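Local coordinates for CdiI (Burkholderia pseudomallei 1026a, PDB 4G6V), which is the immunity protein that binds the CdiA-CT toxin, a tRNase, and probably neutralises it to protect the cell from contact-dependent growth inhibition, at residues Ile3-Arg13 with Leu56-Leu66. Numbering follows the deposited sequence.
Sequences IDLFCYLSIDR and LVAESFFLVSL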
loop_
_atom_site.group_PDB
_atom_site.type_symbol
_atom_site.label_atom_id
_atom_site.label_comp_id
_atom_site.label_asym_id
_atom_site.label_seq_id
_atom_site.Cartn_x
_atom_site.Cartn_y
_atom_site.Cartn_z
ATOM N N ILE B 3 -0.505 4.547 0.415
ATOM C CA ILE B 3 -1.708 3.841 0.858
ATOM C C ILE B 3 -2.399 3.075 -0.267
ATOM O O ILE B 3 -2.711 3.629 -1.322
ATOM C CB ILE B 3 -2.682 4.780 1.587
ATOM C CG1 ILE B 3 -2.143 5.080 2.987
ATOM C CG2 ILE B 3 -4.020 4.154 1.706
ATOM C CD1 ILE B 3 -2.845 6.239 3.681
ATOM N N ASP B 4 -2.619 1.789 -0.031
ATOM C CA ASP B 4 -3.175 0.928 -1.061
ATOM C C ASP B 4 -4.374 0.142 -0.544
ATOM O O ASP B 4 -4.315 -0.482 0.513
ATOM C CB ASP B 4 -2.099 -0.030 -1.599
ATOM C CG ASP B 4 -1.025 0.693 -2.401
ATOM O OD1 ASP B 4 -1.390 1.600 -3.184
ATOM O OD2 ASP B 4 0.175 0.368 -2.248
ATOM N N LEU B 5 -5.460 0.177 -1.306
ATOM C CA LEU B 5 -6.608 -0.681 -1.053
ATOM C C LEU B 5 -6.416 -2.010 -1.792
ATOM O O LEU B 5 -6.299 -2.050 -3.022
ATOM C CB LEU B 5 -7.906 0.032 -1.463
ATOM C CG LEU B 5 -8.128 1.390 -0.762
ATOM C CD1 LEU B 5 -9.394 2.101 -1.220
ATOM C CD2 LEU B 5 -8.126 1.254 0.762
ATOM N N PHE B 6 -6.319 -3.080 -1.014
ATOM C CA PHE B 6 -6.241 -4.424 -1.546
ATOM C C PHE B 6 -7.656 -4.921 -1.762
ATOM O O PHE B 6 -8.423 -5.023 -0.822
ATOM C CB PHE B 6 -5.533 -5.335 -0.560
ATOM C CG PHE B 6 -4.063 -5.295 -0.678
ATOM C CD1 PHE B 6 -3.342 -6.441 -0.954
ATOM C CD2 PHE B 6 -3.383 -4.100 -0.552
ATOM C CE1 PHE B 6 -1.948 -6.388 -1.090
ATOM C CE2 PHE B 6 -1.987 -4.042 -0.677
ATOM C CZ PHE B 6 -1.279 -5.184 -0.950
ATOM N N CYS B 7 -8.008 -5.233 -2.997
ATOM C CA CYS B 7 -9.386 -5.541 -3.329
ATOM C C CYS B 7 -9.444 -6.933 -3.858
ATOM O O CYS B 7 -8.882 -7.218 -4.896
ATOM C CB CYS B 7 -9.893 -4.581 -4.403
ATOM S SG CYS B 7 -9.851 -2.843 -3.891
ATOM N N TYR B 8 -10.110 -7.804 -3.133
ATOM C CA TYR B 8 -10.366 -9.165 -3.591
ATOM C C TYR B 8 -11.793 -9.335 -4.116
ATOM O O TYR B 8 -12.760 -8.816 -3.526
ATOM C CB TYR B 8 -10.133 -10.154 -2.457
ATOM C CG TYR B 8 -8.837 -9.940 -1.731
ATOM C CD1 TYR B 8 -7.806 -10.846 -1.857
ATOM C CD2 TYR B 8 -8.643 -8.817 -0.916
ATOM C CE1 TYR B 8 -6.610 -10.661 -1.189
ATOM C CE2 TYR B 8 -7.457 -8.628 -0.234
ATOM C CZ TYR B 8 -6.442 -9.554 -0.378
ATOM O OH TYR B 8 -5.250 -9.381 0.284
ATOM N N LEU B 9 -11.913 -10.079 -5.217
ATOM C CA LEU B 9 -13.200 -10.307 -5.860
ATOM C C LEU B 9 -13.520 -11.784 -5.995
ATOM O O LEU B 9 -12.637 -12.616 -6.193
ATOM C CB LEU B 9 -13.241 -9.657 -7.243
ATOM C CG LEU B 9 -13.168 -8.134 -7.349
ATOM C CD1 LEU B 9 -13.076 -7.728 -8.801
ATOM C CD2 LEU B 9 -14.366 -7.468 -6.685
ATOM N N SER B 10 -14.802 -12.108 -5.904
ATOM C CA SER B 10 -15.238 -13.479 -6.066
ATOM C C SER B 10 -15.343 -13.809 -7.560
ATOM O O SER B 10 -15.227 -14.967 -7.940
ATOM C CB SER B 10 -16.564 -13.699 -5.353
ATOM O OG SER B 10 -17.610 -13.052 -6.053
ATOM N N ILE B 11 -15.530 -12.787 -8.400
ATOM C CA ILE B 11 -15.641 -12.980 -9.857
ATOM C C ILE B 11 -14.283 -13.154 -10.551
ATOM O O ILE B 11 -13.239 -12.860 -9.983
ATOM C CB ILE B 11 -16.445 -11.841 -10.542
ATOM C CG1 ILE B 11 -15.776 -10.489 -10.326
ATOM C CG2 ILE B 11 -17.833 -11.768 -9.968
ATOM C CD1 ILE B 11 -16.421 -9.367 -11.093
ATOM N N ASP B 12 -14.297 -13.641 -11.787
ATOM C CA ASP B 12 -13.047 -13.877 -12.521
ATOM C C ASP B 12 -12.432 -12.586 -13.076
ATOM O O ASP B 12 -13.059 -11.516 -13.073
ATOM C CB ASP B 12 -13.234 -14.926 -13.617
ATOM C CG ASP B 12 -14.089 -14.420 -14.773
ATOM O OD1 ASP B 12 -13.927 -14.912 -15.918
ATOM O OD2 ASP B 12 -14.923 -13.521 -14.533
ATOM N N ARG B 13 -11.191 -12.699 -13.525
ATOM C CA ARG B 13 -10.398 -11.537 -13.895
ATOM C C ARG B 13 -11.054 -10.694 -14.997
ATOM O O ARG B 13 -11.273 -9.490 -14.828
ATOM C CB ARG B 13 -8.998 -11.984 -14.287
ATOM C CG ARG B 13 -8.092 -10.856 -14.665
ATOM C CD ARG B 13 -6.984 -11.345 -15.537
ATOM N NE ARG B 13 -7.537 -12.038 -16.700
ATOM C CZ ARG B 13 -8.186 -11.425 -17.695
ATOM N NH1 ARG B 13 -8.370 -10.104 -17.649
ATOM N NH2 ARG B 13 -8.656 -12.126 -18.731
ATOM N N LEU B 56 -14.275 -14.535 2.272
ATOM C CA LEU B 56 -14.430 -14.502 0.816
ATOM C C LEU B 56 -13.532 -15.475 0.079
ATOM O O LEU B 56 -12.343 -15.592 0.377
ATOM C CB LEU B 56 -14.182 -13.086 0.293
ATOM C CG LEU B 56 -14.290 -12.833 -1.207
ATOM C CD1 LEU B 56 -15.675 -12.380 -1.550
ATOM C CD2 LEU B 56 -13.335 -11.768 -1.591
ATOM N N VAL B 57 -14.128 -16.173 -0.884
ATOM C CA VAL B 57 -13.421 -16.984 -1.880
ATOM C C VAL B 57 -13.022 -16.105 -3.084
ATOM O O VAL B 57 -13.848 -15.782 -3.938
ATOM C CB VAL B 57 -14.332 -18.153 -2.368
ATOM C CG1 VAL B 57 -13.562 -19.122 -3.270
ATOM C CG2 VAL B 57 -14.936 -18.886 -1.183
ATOM N N ALA B 58 -11.761 -15.704 -3.145
ATOM C CA ALA B 58 -11.319 -14.768 -4.186
ATOM C C ALA B 58 -10.846 -15.485 -5.449
ATOM O O ALA B 58 -10.132 -16.488 -5.373
ATOM C CB ALA B 58 -10.214 -13.835 -3.653
ATOM N N GLU B 59 -11.261 -14.971 -6.604
ATOM C CA GLU B 59 -10.743 -15.441 -7.893
ATOM C C GLU B 59 -9.826 -14.407 -8.519
ATOM O O GLU B 59 -8.825 -14.755 -9.143
ATOM C CB GLU B 59 -11.867 -15.766 -8.867
ATOM C CG GLU B 59 -12.730 -16.932 -8.409
ATOM C CD GLU B 59 -11.924 -18.205 -8.139
ATOM O OE1 GLU B 59 -10.871 -18.412 -8.790
ATOM O OE2 GLU B 59 -12.356 -19.007 -7.276
ATOM N N SER B 60 -10.167 -13.137 -8.347
ATOM C CA SER B 60 -9.339 -12.066 -8.868
ATOM C C SER B 60 -8.980 -11.045 -7.768
ATOM O O SER B 60 -9.560 -11.027 -6.676
ATOM C CB SER B 60 -10.004 -11.406 -10.086
ATOM O OG SER B 60 -11.293 -10.902 -9.770
ATOM N N PHE B 61 -7.996 -10.215 -8.066
ATOM C CA PHE B 61 -7.480 -9.244 -7.124
ATOM C C PHE B 61 -7.028 -8.011 -7.909
ATOM O O PHE B 61 -6.532 -8.115 -9.037
ATOM C CB PHE B 61 -6.276 -9.830 -6.386
ATOM C CG PHE B 61 -5.478 -8.810 -5.658
ATOM C CD1 PHE B 61 -5.706 -8.563 -4.323
ATOM C CD2 PHE B 61 -4.511 -8.066 -6.315
ATOM C CE1 PHE B 61 -4.968 -7.596 -3.650
ATOM C CE2 PHE B 61 -3.770 -7.100 -5.648
ATOM C CZ PHE B 61 -3.991 -6.862 -4.319
ATOM N N PHE B 62 -7.210 -6.839 -7.334
ATOM C CA PHE B 62 -6.593 -5.671 -7.931
ATOM C C PHE B 62 -6.304 -4.649 -6.838
ATOM O O PHE B 62 -6.796 -4.766 -5.707
ATOM C CB PHE B 62 -7.476 -5.075 -9.024
ATOM C CG PHE B 62 -8.710 -4.440 -8.496
ATOM C CD1 PHE B 62 -8.667 -3.153 -7.966
ATOM C CD2 PHE B 62 -9.911 -5.126 -8.495
ATOM C CE1 PHE B 62 -9.806 -2.550 -7.434
ATOM C CE2 PHE B 62 -11.062 -4.531 -7.959
ATOM C CZ PHE B 62 -11.003 -3.233 -7.425
ATOM N N LEU B 63 -5.500 -3.653 -7.175
ATOM C CA LEU B 63 -5.048 -2.689 -6.198
ATOM C C LEU B 63 -5.558 -1.295 -6.551
ATOM O O LEU B 63 -5.699 -0.951 -7.728
ATOM C CB LEU B 63 -3.530 -2.724 -6.142
ATOM C CG LEU B 63 -2.821 -2.284 -4.864
ATOM C CD1 LEU B 63 -3.255 -3.165 -3.711
ATOM C CD2 LEU B 63 -1.295 -2.336 -5.053
ATOM N N VAL B 64 -5.871 -0.512 -5.519
ATOM C CA VAL B 64 -6.212 0.902 -5.679
ATOM C C VAL B 64 -5.249 1.746 -4.835
ATOM O O VAL B 64 -5.249 1.669 -3.615
ATOM C CB VAL B 64 -7.670 1.214 -5.262
ATOM C CG1 VAL B 64 -8.032 2.671 -5.534
ATOM C CG2 VAL B 64 -8.624 0.338 -6.009
ATOM N N SER B 65 -4.419 2.542 -5.496
ATOM C CA SER B 65 -3.437 3.360 -4.804
ATOM C C SER B 65 -3.921 4.773 -4.607
ATOM O O SER B 65 -4.566 5.348 -5.486
ATOM C CB SER B 65 -2.137 3.385 -5.585
ATOM O OG SER B 65 -1.509 2.114 -5.508
ATOM N N LEU B 66 -3.611 5.316 -3.434
ATOM C CA LEU B 66 -3.895 6.705 -3.134
ATOM C C LEU B 66 -2.765 7.526 -3.764
ATOM O O LEU B 66 -1.619 7.549 -3.273
ATOM C CB LEU B 66 -3.988 6.930 -1.618
ATOM C CG LEU B 66 -4.177 8.375 -1.130
ATOM C CD1 LEU B 66 -5.574 8.908 -1.471
ATOM C CD2 LEU B 66 -3.866 8.530 0.381
HETATM O O HOH W 1 -9.603 -14.624 -12.272
#
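Phe61 sends its ring edge toward the face of the Tyr8 ring, the two planes 73° apart and the centroids of Phe61 and Tyr8 separated by 5.2 Å. Phe61 CG stands anti to the backbone N (chi1 166°), which carries the ring across to strand 4-9, where it also meets Phe6 obliquely. Phe6 is flanked in turn by Leu63, whose CD1 methyl sits over one face, 3.6 Å from the Phe6 centroid. Beyond this aromatic cluster on the same face, Ser65 OG lies against Asp4 OD1, modelled too close for the details of their hydrogen bond to be trusted.

On the other side of the sheet, Cys7 lays CB over a face of Phe62, 3.6 Å from CB to the Phe62 centroid, while its sulfur contacts the ring obliquely. Leu9 CD1 comes in at the edge of that ring, and Leu20 of helix 13-26 packs against Phe62 as well.

Strands 4-9 and 60-66 are antiparallel neighbours within the sheet, with Leu5-Val64 and Cys7-Phe62 as hydrogen-bonded pairs; Cys7 N reaches Phe62 O at 3.0 Å. A classic beta bulge closes the pairing: Glu59 N donates to Leu9 O at 2.8 Å, and Ser60 N reaches the same oxygen weakly. Ser60 OG bonds to Ile11 O at 2.8 Å from above the carbonyl plane, tying down the turn before helix 13-26.

The two faces differ in role. Leu9 and Phe62 pack under helix 13-26, with Cys7 buried beside them, whereas Phe6, Phe61 and Leu63 pack against the toxin chain and Asp4 OD2 forms a salt bridge with Lys121 of that chain, consistent with both strands lending side chains to toxin recognition.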